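Local coordinates for nudix hydrolase domain-containing protein (Thermotoga maritima, PDB 3E57) that is of unknown function but probably hydrolyses a nucleoside diphosphate linked to another moiety, as members of the Nudix hydrolase family do, at residues E16-V21 and R55-A60; R80-K85 and F175-I180; E129-S134 and G164-V169. One frame throughout, in Å; residues are numbered along the deposited sequence.

Contact 1: residues E16-V21 and R55-A60; sequences ERILVV and RERDEA
Glu16 and Arg57 meet through one guanidinium nitrogen: Arg57 NH1 lies 3.4 Å from Glu16 OE2 and equally far from OE1, so the salt bridge is forked, and both of its hydrogen bonds are weak. The carboxylate reaches the rim of the guanidinium near its plane, yet the two planes stand 77° apart, so the two groups are far from coplanar and a single nitrogen serves both oxygens. Glu16 gets there with CG anti to its backbone N (chi1 -177°) and an extended chain beyond. Nearer the main chain, Arg57 N donates to Glu16 O at 3.2 Å.

Nearby, like charges meet. Arg17 and Arg55 are diagonal neighbours whose side chains leave different faces of the sheet yet run side by side in the same direction, their guanidinium planes only 15° apart. Arg17 NH1 is 3.5 Å from Arg55 NH1, and Arg55 N lies over one face of the Arg17 guanidinium. Such proximity would be costly by itself; the salt bridge from Arg17 NH2 to Glu109 probably offsets part of the repulsion.

What positions these side chains is a short antiparallel pairing. Ile18 and Arg55 form a hydrogen-bonded pair, Ile18 N to Arg55 O at 2.7 Å and nearly straight, with Arg55 N returning to Ile18 O at 3.0 Å. Arg17 and Glu56 are the adjacent non-hydrogen-bonded pair. Apolar contacts continue beyond the pairing: Ile18 CG1 lies 3.9 Å from Arg57 CB, and Ala60 CB is 4.4 Å from Ile18 CD1.

Strand 53-56 thus borders one edge of strand 17-22, while strand 66-77 pairs antiparallel with strand 17-22 as well and receives Ile18, Val20 and Ala60 on Gln68. His106 also touches Ile18 and Arg57.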
loop_
_atom_site.group_PDB
_atom_site.type_symbol
_atom_site.label_atom_id
_atom_site.label_comp_id
_atom_site.label_asym_id
_atom_site.label_seq_id
_atom_site.Cartn_x
_atom_site.Cartn_y
_atom_site.Cartn_z
ATOM N N GLU B 16 30.759 -6.518 3.164
ATOM C CA GLU B 16 29.617 -5.662 3.590
ATOM C C GLU B 16 28.540 -6.486 4.310
ATOM O O GLU B 16 27.692 -7.113 3.668
ATOM C CB GLU B 16 29.025 -4.945 2.369
ATOM C CG GLU B 16 27.886 -3.968 2.684
ATOM C CD GLU B 16 27.280 -3.326 1.446
ATOM O OE1 GLU B 16 27.681 -3.692 0.320
ATOM O OE2 GLU B 16 26.390 -2.457 1.599
ATOM N N ARG B 17 28.582 -6.489 5.643
ATOM C CA ARG B 17 27.511 -7.078 6.452
ATOM C C ARG B 17 26.479 -5.995 6.748
ATOM O O ARG B 17 26.835 -4.905 7.202
ATOM C CB ARG B 17 28.047 -7.651 7.763
ATOM C CG ARG B 17 28.980 -8.853 7.581
ATOM C CD ARG B 17 28.516 -10.054 8.401
ATOM N NE ARG B 17 28.493 -9.770 9.835
ATOM C CZ ARG B 17 27.813 -10.481 10.734
ATOM N NH1 ARG B 17 27.097 -11.542 10.372
ATOM N NH2 ARG B 17 27.853 -10.134 12.014
ATOM N N ILE B 18 25.206 -6.303 6.520
ATOM C CA ILE B 18 24.153 -5.278 6.560
ATOM C C ILE B 18 22.980 -5.618 7.479
ATOM O O ILE B 18 22.744 -6.783 7.787
ATOM C CB ILE B 18 23.647 -4.917 5.133
ATOM C CG1 ILE B 18 23.268 -6.158 4.310
ATOM C CG2 ILE B 18 24.705 -4.122 4.392
ATOM C CD1 ILE B 18 21.938 -6.764 4.644
ATOM N N LEU B 19 22.255 -4.582 7.916
ATOM C CA LEU B 19 21.174 -4.732 8.891
ATOM C C LEU B 19 19.964 -5.437 8.283
ATOM O O LEU B 19 19.457 -5.047 7.218
ATOM C CB LEU B 19 20.747 -3.366 9.456
ATOM C CG LEU B 19 19.658 -3.326 10.542
ATOM C CD1 LEU B 19 20.114 -4.047 11.807
ATOM C CD2 LEU B 19 19.268 -1.891 10.861
ATOM N N VAL B 20 19.501 -6.466 8.988
ATOM C CA VAL B 20 18.334 -7.235 8.587
ATOM C C VAL B 20 17.453 -7.528 9.794
ATOM O O VAL B 20 17.885 -7.379 10.930
ATOM C CB VAL B 20 18.750 -8.561 7.910
ATOM C CG1 VAL B 20 19.513 -8.282 6.632
ATOM C CG2 VAL B 20 19.601 -9.436 8.863
ATOM N N VAL B 21 16.206 -7.910 9.532
ATOM C CA VAL B 21 15.335 -8.501 10.543
ATOM C C VAL B 21 14.702 -9.755 9.959
ATOM O O VAL B 21 14.591 -9.883 8.747
ATOM C CB VAL B 21 14.219 -7.542 11.008
ATOM C CG1 VAL B 21 14.803 -6.350 11.730
ATOM C CG2 VAL B 21 13.356 -7.096 9.826
ATOM N N ARG B 55 24.089 -9.303 8.587
ATOM C CA ARG B 55 24.391 -10.466 7.751
ATOM C C ARG B 55 24.970 -10.018 6.413
ATOM O O ARG B 55 24.698 -8.910 5.953
ATOM C CB ARG B 55 23.127 -11.297 7.490
ATOM C CG ARG B 55 22.650 -12.146 8.674
ATOM C CD ARG B 55 23.643 -13.258 9.040
ATOM N NE ARG B 55 23.147 -14.113 10.128
ATOM C CZ ARG B 55 23.446 -13.980 11.424
ATOM N NH1 ARG B 55 24.256 -13.016 11.854
ATOM N NH2 ARG B 55 22.925 -14.826 12.308
ATOM N N GLU B 56 25.763 -10.892 5.799
ATOM C CA GLU B 56 26.340 -10.644 4.479
ATOM C C GLU B 56 25.254 -10.294 3.465
ATOM O O GLU B 56 24.232 -10.971 3.397
ATOM C CB GLU B 56 27.116 -11.884 4.009
ATOM C CG GLU B 56 27.654 -11.820 2.579
ATOM C CD GLU B 56 28.672 -10.716 2.362
ATOM O OE1 GLU B 56 29.362 -10.327 3.334
ATOM O OE2 GLU B 56 28.792 -10.255 1.203
ATOM N N ARG B 57 25.501 -9.248 2.675
ATOM C CA ARG B 57 24.519 -8.717 1.719
ATOM C C ARG B 57 24.146 -9.729 0.642
ATOM O O ARG B 57 22.965 -9.951 0.376
ATOM C CB ARG B 57 25.053 -7.437 1.060
ATOM C CG ARG B 57 24.095 -6.785 0.058
ATOM C CD ARG B 57 24.559 -5.383 -0.319
ATOM N NE ARG B 57 23.817 -4.830 -1.454
ATOM C CZ ARG B 57 23.985 -3.600 -1.949
ATOM N NH1 ARG B 57 24.875 -2.764 -1.416
ATOM N NH2 ARG B 57 23.255 -3.196 -2.984
ATOM N N ASP B 58 25.157 -10.344 0.035
ATOM C CA ASP B 58 24.947 -11.316 -1.040
ATOM C C ASP B 58 24.082 -12.502 -0.605
ATOM O O ASP B 58 23.390 -13.105 -1.427
ATOM C CB ASP B 58 26.294 -11.829 -1.558
ATOM C CG ASP B 58 27.095 -10.754 -2.274
ATOM O OD1 ASP B 58 26.486 -9.935 -2.997
ATOM O OD2 ASP B 58 28.341 -10.736 -2.123
ATOM N N GLU B 59 24.128 -12.825 0.684
ATOM C CA GLU B 59 23.396 -13.964 1.236
ATOM C C GLU B 59 22.005 -13.580 1.771
ATOM O O GLU B 59 21.241 -14.453 2.203
ATOM C CB GLU B 59 24.242 -14.628 2.331
ATOM C CG GLU B 59 25.638 -15.049 1.839
ATOM C CD GLU B 59 26.568 -15.500 2.955
ATOM O OE1 GLU B 59 26.093 -16.129 3.925
ATOM O OE2 GLU B 59 27.783 -15.232 2.851
ATOM N N ALA B 60 21.683 -12.286 1.740
ATOM C CA ALA B 60 20.342 -11.799 2.088
ATOM C C ALA B 60 19.477 -11.576 0.839
ATOM O O ALA B 60 18.248 -11.659 0.907
ATOM C CB ALA B 60 20.443 -10.520 2.907
#

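Contact 2: residues R80-K85 and F175-I180; sequences RVLITK and FEWELI
Arg80 crosses Leu179 at the end of an antiparallel strand pair within the Nudix domain, where strand 80-85, hairpin partner of strand 66-77, also pairs with strand 176-181. The two short segments run at 156° to each other, and three hydrogen-bonded pairs, Val81 with Ile180, Ile83 with Glu178 and Lys85 with Glu176, alternate with the non-hydrogen-bonded pairs Leu82-Leu179 and Thr84-Trp177.

Arg80 can be followed outward. Its CB sits 3.4 Å from Ile180 O and also touches Leu179 CB; CG stays by the Ile180 carbonyl; CD returns to Leu179 CB at 3.9 Å. The chain is extended from CG to NE, and its far end delivers NH1 to Leu179 O at 2.8 Å. That oxygen lies in the guanidinium plane, while NH1 stands above the carbonyl plane, 41° out of it, and the bond is bent at the hydrogen (139°).

The two faces differ in their packing. On the face of Val81, Ile83 and Ile180, Ile180 CD1 reaches Ile83 CG1 at 3.7 Å, and Leu185 and Phe188 of helix 185-189 cover Ile180. On the other face, Leu82 CD1 comes within 3.7 Å of Trp177 CB, the two side chains crossing at about a right angle. Thr84 OG1 is hydrogen-bonded to Ser100 OG.

Packing is tight where Val81 and Ile180 lie side by side: both CG1 atoms occupy the position between backbone N and carbonyl carbon, and Val81 CG1 is just 3.4 Å from Ile180 CG1.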
loop_
_atom_site.group_PDB
_atom_site.type_symbol
_atom_site.label_atom_id
_atom_site.label_comp_id
_atom_site.label_asym_id
_atom_site.label_seq_id
_atom_site.Cartn_x
_atom_site.Cartn_y
_atom_site.Cartn_z
ATOM N N ARG B 80 9.538 22.224 -3.044
ATOM C CA ARG B 80 9.902 21.357 -4.163
ATOM C C ARG B 80 10.468 20.053 -3.645
ATOM O O ARG B 80 11.058 20.014 -2.567
ATOM C CB ARG B 80 10.919 22.049 -5.068
ATOM C CG ARG B 80 10.346 23.231 -5.807
ATOM C CD ARG B 80 11.377 23.877 -6.714
ATOM N NE ARG B 80 10.761 24.901 -7.564
ATOM C CZ ARG B 80 10.527 24.790 -8.878
ATOM N NH1 ARG B 80 10.863 23.698 -9.559
ATOM N NH2 ARG B 80 9.960 25.800 -9.525
ATOM N N VAL B 81 10.280 18.989 -4.423
ATOM C CA VAL B 81 10.751 17.662 -4.058
ATOM C C VAL B 81 11.781 17.197 -5.081
ATOM O O VAL B 81 11.650 17.486 -6.274
ATOM C CB VAL B 81 9.582 16.636 -3.972
ATOM C CG1 VAL B 81 8.862 16.501 -5.302
ATOM C CG2 VAL B 81 10.101 15.286 -3.494
ATOM N N LEU B 82 12.792 16.475 -4.606
ATOM C CA LEU B 82 13.868 15.993 -5.459
ATOM C C LEU B 82 13.466 14.708 -6.202
ATOM O O LEU B 82 13.103 13.719 -5.584
ATOM C CB LEU B 82 15.120 15.734 -4.628
ATOM C CG LEU B 82 16.352 15.205 -5.365
ATOM C CD1 LEU B 82 16.918 16.255 -6.303
ATOM C CD2 LEU B 82 17.403 14.724 -4.372
ATOM N N ILE B 83 13.550 14.765 -7.524
ATOM C CA ILE B 83 13.353 13.619 -8.402
ATOM C C ILE B 83 14.695 13.343 -9.059
ATOM O O ILE B 83 15.372 14.278 -9.478
ATOM C CB ILE B 83 12.327 13.954 -9.497
ATOM C CG1 ILE B 83 10.945 14.192 -8.880
ATOM C CG2 ILE B 83 12.254 12.847 -10.530
ATOM C CD1 ILE B 83 10.259 12.956 -8.404
ATOM N N THR B 84 15.091 12.080 -9.135
ATOM C CA THR B 84 16.340 11.728 -9.787
ATOM C C THR B 84 16.075 10.706 -10.881
ATOM O O THR B 84 15.030 10.056 -10.901
ATOM C CB THR B 84 17.368 11.150 -8.797
ATOM O OG1 THR B 84 16.797 10.012 -8.149
ATOM C CG2 THR B 84 17.771 12.192 -7.745
ATOM N N LYS B 85 17.049 10.571 -11.772
ATOM C CA LYS B 85 16.948 9.686 -12.912
ATOM C C LYS B 85 18.347 9.330 -13.356
ATOM O O LYS B 85 19.161 10.226 -13.584
ATOM C CB LYS B 85 16.227 10.418 -14.043
ATOM C CG LYS B 85 15.991 9.591 -15.269
ATOM C CD LYS B 85 15.134 10.354 -16.259
ATOM C CE LYS B 85 15.923 11.428 -16.982
ATOM N NZ LYS B 85 16.042 11.165 -18.433
ATOM N N PHE B 175 23.616 10.230 -12.089
ATOM C CA PHE B 175 22.230 10.687 -11.933
ATOM C C PHE B 175 22.020 12.082 -12.483
ATOM O O PHE B 175 22.931 12.923 -12.439
ATOM C CB PHE B 175 21.846 10.728 -10.462
ATOM C CG PHE B 175 21.988 9.421 -9.764
ATOM C CD1 PHE B 175 21.005 8.447 -9.885
ATOM C CD2 PHE B 175 23.102 9.157 -8.990
ATOM C CE1 PHE B 175 21.137 7.228 -9.237
ATOM C CE2 PHE B 175 23.247 7.948 -8.338
ATOM C CZ PHE B 175 22.266 6.978 -8.461
ATOM N N GLU B 176 20.819 12.329 -12.994
ATOM C CA GLU B 176 20.341 13.687 -13.141
ATOM C C GLU B 176 19.287 13.892 -12.079
ATOM O O GLU B 176 18.786 12.930 -11.507
ATOM C CB GLU B 176 19.772 13.966 -14.530
ATOM C CG GLU B 176 19.568 15.476 -14.827
ATOM C CD GLU B 176 20.737 16.369 -14.362
ATOM O OE1 GLU B 176 21.900 16.114 -14.771
ATOM O OE2 GLU B 176 20.487 17.331 -13.591
ATOM N N TRP B 177 18.995 15.153 -11.792
ATOM C CA TRP B 177 18.050 15.516 -10.762
ATOM C C TRP B 177 17.194 16.664 -11.252
ATOM O O TRP B 177 17.557 17.381 -12.184
ATOM C CB TRP B 177 18.789 15.919 -9.484
ATOM C CG TRP B 177 19.730 17.063 -9.692
ATOM C CD1 TRP B 177 21.059 16.987 -10.002
ATOM C CD2 TRP B 177 19.409 18.456 -9.630
ATOM N NE1 TRP B 177 21.587 18.249 -10.123
ATOM C CE2 TRP B 177 20.594 19.169 -9.908
ATOM C CE3 TRP B 177 18.235 19.171 -9.373
ATOM C CZ2 TRP B 177 20.640 20.565 -9.930
ATOM C CZ3 TRP B 177 18.279 20.563 -9.396
ATOM C CH2 TRP B 177 19.474 21.243 -9.673
ATOM N N GLU B 178 16.052 16.818 -10.600
ATOM C CA GLU B 178 15.115 17.891 -10.850
ATOM C C GLU B 178 14.478 18.175 -9.513
ATOM O O GLU B 178 14.217 17.246 -8.759
ATOM C CB GLU B 178 14.010 17.432 -11.802
ATOM C CG GLU B 178 14.192 17.777 -13.258
ATOM C CD GLU B 178 12.994 17.335 -14.080
ATOM O OE1 GLU B 178 12.953 16.155 -14.480
ATOM O OE2 GLU B 178 12.087 18.166 -14.307
ATOM N N LEU B 179 14.216 19.442 -9.223
ATOM C CA LEU B 179 13.373 19.798 -8.088
ATOM C C LEU B 179 12.026 20.163 -8.694
ATOM O O LEU B 179 11.950 21.072 -9.510
ATOM C CB LEU B 179 13.953 20.974 -7.294
ATOM C CG LEU B 179 15.133 20.642 -6.378
ATOM C CD1 LEU B 179 15.873 21.907 -5.971
ATOM C CD2 LEU B 179 14.678 19.891 -5.146
ATOM N N ILE B 180 10.977 19.425 -8.350
ATOM C CA ILE B 180 9.667 19.714 -8.912
ATOM C C ILE B 180 8.736 20.241 -7.842
ATOM O O ILE B 180 8.836 19.867 -6.679
ATOM C CB ILE B 180 9.041 18.479 -9.611
ATOM C CG1 ILE B 180 8.653 17.400 -8.600
ATOM C CG2 ILE B 180 10.008 17.915 -10.669
ATOM C CD1 ILE B 180 7.902 16.245 -9.227
#

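Contact 3: residues E129-S134 and G164-V169; sequences EEVDVS and GKFFSV
Phe166 presents its edge to Val131, whose CG1 lies near the ring plane, 4.0 Å from Phe166 CE1. Over one face of that ring sits the backbone N of Ser168, offset toward the rim, and Val133 CG1 approaches obliquely to 3.5 Å from Phe166 CD1. Phe166 shares a face of the sheet with Val131 and Val133, and its CG, anti to the backbone N (chi1 173°), lies beside the carbonyl carbon. Outside this pair of segments, Phe166 also makes an edge-to-face contact with Trp177, and Ile75 touches both valines.

The Phe167 ring is met at its edge by the Asp132 backbone, with Asp132 O 3.5 Å from Phe167 CD2. The Asp132 carboxylate lies obliquely against the ring, the planes 42° apart; its OD2 comes to 4.0 Å from Phe167 CB, and OD1 is as far from CD2. Ser134 CB adds a contact at Phe167 CE2. An alanine at Asp132 removes the carboxylate beside Phe167, and the ring would probably be freer to turn, with CB and the backbone bonds retained.

The backbone bonds around Asp132 account for Phe167 and Ser168 both facing it. Asp132 O accepts Phe167 N at 2.9 Å and, weakly, Ser168 N at 3.4 Å, while Asp132 N donates to Ser168 O at 2.7 Å. Beyond this point the register moves by one: Val133 pairs with Phe166, and Ser134 exchanges two bonds with Lys165.

Two successive residues, Phe167 and Ser168, opposite the single Asp132 make this a classic beta bulge, between antiparallel strands 171° apart. It joins strand 165-169 to the start of strand 131-145, directly after helix 115-130, inside the Nudix domain.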
loop_
_atom_site.group_PDB
_atom_site.type_symbol
_atom_site.label_atom_id
_atom_site.label_comp_id
_atom_site.label_asym_id
_atom_site.label_seq_id
_atom_site.Cartn_x
_atom_site.Cartn_y
_atom_site.Cartn_z
ATOM N N GLU B 129 26.269 9.962 0.686
ATOM C CA GLU B 129 26.958 9.324 -0.447
ATOM C C GLU B 129 26.357 9.714 -1.794
ATOM O O GLU B 129 27.060 9.727 -2.805
ATOM C CB GLU B 129 26.923 7.793 -0.336
ATOM C CG GLU B 129 27.896 7.202 0.677
ATOM C CD GLU B 129 27.730 5.696 0.852
ATOM O OE1 GLU B 129 26.819 5.096 0.239
ATOM O OE2 GLU B 129 28.508 5.103 1.617
ATOM N N GLU B 130 25.058 10.013 -1.818
ATOM C CA GLU B 130 24.358 10.256 -3.082
ATOM C C GLU B 130 24.205 11.734 -3.394
ATOM O O GLU B 130 24.273 12.131 -4.553
ATOM C CB GLU B 130 22.968 9.618 -3.061
ATOM C CG GLU B 130 22.945 8.155 -2.643
ATOM C CD GLU B 130 22.771 7.195 -3.809
ATOM O OE1 GLU B 130 21.672 6.607 -3.929
ATOM O OE2 GLU B 130 23.727 7.025 -4.601
ATOM N N VAL B 131 23.974 12.552 -2.376
ATOM C CA VAL B 131 23.650 13.950 -2.615
ATOM C C VAL B 131 24.309 14.877 -1.614
ATOM O O VAL B 131 24.557 14.487 -0.472
ATOM C CB VAL B 131 22.128 14.174 -2.551
ATOM C CG1 VAL B 131 21.422 13.382 -3.661
ATOM C CG2 VAL B 131 21.592 13.788 -1.182
ATOM N N ASP B 132 24.573 16.105 -2.057
ATOM C CA ASP B 132 25.017 17.176 -1.177
ATOM C C ASP B 132 23.803 18.014 -0.782
ATOM O O ASP B 132 23.255 18.769 -1.587
ATOM C CB ASP B 132 26.084 18.041 -1.862
ATOM C CG ASP B 132 26.729 19.043 -0.918
ATOM O OD1 ASP B 132 26.549 18.937 0.321
ATOM O OD2 ASP B 132 27.430 19.946 -1.425
ATOM N N VAL B 133 23.381 17.844 0.465
ATOM C CA VAL B 133 22.218 18.530 1.006
ATOM C C VAL B 133 22.495 18.953 2.441
ATOM O O VAL B 133 23.344 18.374 3.113
ATOM C CB VAL B 133 20.972 17.606 1.005
ATOM C CG1 VAL B 133 20.726 17.068 -0.383
ATOM C CG2 VAL B 133 21.167 16.455 1.981
ATOM N N SER B 134 21.774 19.965 2.903
ATOM C CA SER B 134 21.784 20.328 4.308
ATOM C C SER B 134 20.363 20.236 4.873
ATOM O O SER B 134 19.535 21.099 4.619
ATOM C CB SER B 134 22.351 21.734 4.475
ATOM O OG SER B 134 22.300 22.119 5.825
ATOM N N GLY B 164 15.293 20.485 3.586
ATOM C CA GLY B 164 16.543 21.230 3.693
ATOM C C GLY B 164 16.922 22.023 2.463
ATOM O O GLY B 164 16.061 22.479 1.709
ATOM N N LYS B 165 18.222 22.206 2.280
ATOM C CA LYS B 165 18.748 22.824 1.084
ATOM C C LYS B 165 19.402 21.711 0.299
ATOM O O LYS B 165 20.200 20.956 0.853
ATOM C CB LYS B 165 19.781 23.918 1.429
ATOM C CG LYS B 165 20.095 24.860 0.258
ATOM C CD LYS B 165 19.176 26.105 0.231
ATOM C CE LYS B 165 18.756 26.488 -1.200
ATOM N NZ LYS B 165 19.895 26.765 -2.127
ATOM N N PHE B 166 19.032 21.587 -0.971
ATOM C CA PHE B 166 19.670 20.654 -1.885
ATOM C C PHE B 166 20.660 21.434 -2.737
ATOM O O PHE B 166 20.323 22.489 -3.258
ATOM C CB PHE B 166 18.637 19.972 -2.795
ATOM C CG PHE B 166 19.254 19.134 -3.871
ATOM C CD1 PHE B 166 19.620 17.819 -3.618
ATOM C CD2 PHE B 166 19.501 19.664 -5.130
ATOM C CE1 PHE B 166 20.215 17.053 -4.598
ATOM C CE2 PHE B 166 20.092 18.897 -6.112
ATOM C CZ PHE B 166 20.451 17.592 -5.845
ATOM N N PHE B 167 21.871 20.903 -2.888
ATOM C CA PHE B 167 22.914 21.570 -3.673
ATOM C C PHE B 167 23.193 20.827 -4.964
ATOM O O PHE B 167 23.147 21.426 -6.042
ATOM C CB PHE B 167 24.198 21.710 -2.856
ATOM C CG PHE B 167 24.032 22.546 -1.627
ATOM C CD1 PHE B 167 23.880 23.923 -1.730
ATOM C CD2 PHE B 167 24.014 21.961 -0.368
ATOM C CE1 PHE B 167 23.717 24.705 -0.597
ATOM C CE2 PHE B 167 23.853 22.732 0.771
ATOM C CZ PHE B 167 23.704 24.111 0.658
ATOM N N SER B 168 23.473 19.530 -4.860
ATOM C CA SER B 168 23.750 18.710 -6.038
ATOM C C SER B 168 23.788 17.216 -5.726
ATOM O O SER B 168 23.765 16.807 -4.564
ATOM C CB SER B 168 25.098 19.104 -6.652
ATOM O OG SER B 168 26.170 18.725 -5.801
ATOM N N VAL B 169 23.864 16.411 -6.781
ATOM C CA VAL B 169 24.125 14.982 -6.634
ATOM C C VAL B 169 25.639 14.788 -6.560
ATOM O O VAL B 169 26.399 15.535 -7.181
ATOM C CB VAL B 169 23.492 14.134 -7.781
ATOM C CG1 VAL B 169 22.013 14.450 -7.911
ATOM C CG2 VAL B 169 24.212 14.344 -9.114
#

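How the contacts relate
From the N terminus, contact 1 closes first: residues 16-21 meet 55-60 across 33 intervening residues that are largely helical, before contact 2 opens. Residues 80-85 then wait for 175-180, and within that long loop contact 3 brings 129-134 to 164-169, so contact 3 is nested in contact 2. These two touch, their centres 11 Å apart: Trp177 CD1 is 3.4 Å from Val169 CG1, and Leu82 CD2 is 3.7 Å from Phe166 CE1. Contact 1 lies apart, its centre about 29 Å from that of contact 2, on the opposite side of the chain's centre. All three reach one mixed sheet, in which strand 66-77 pairs with strands 17-22 and 80-85, linking contact 1 to contact 2.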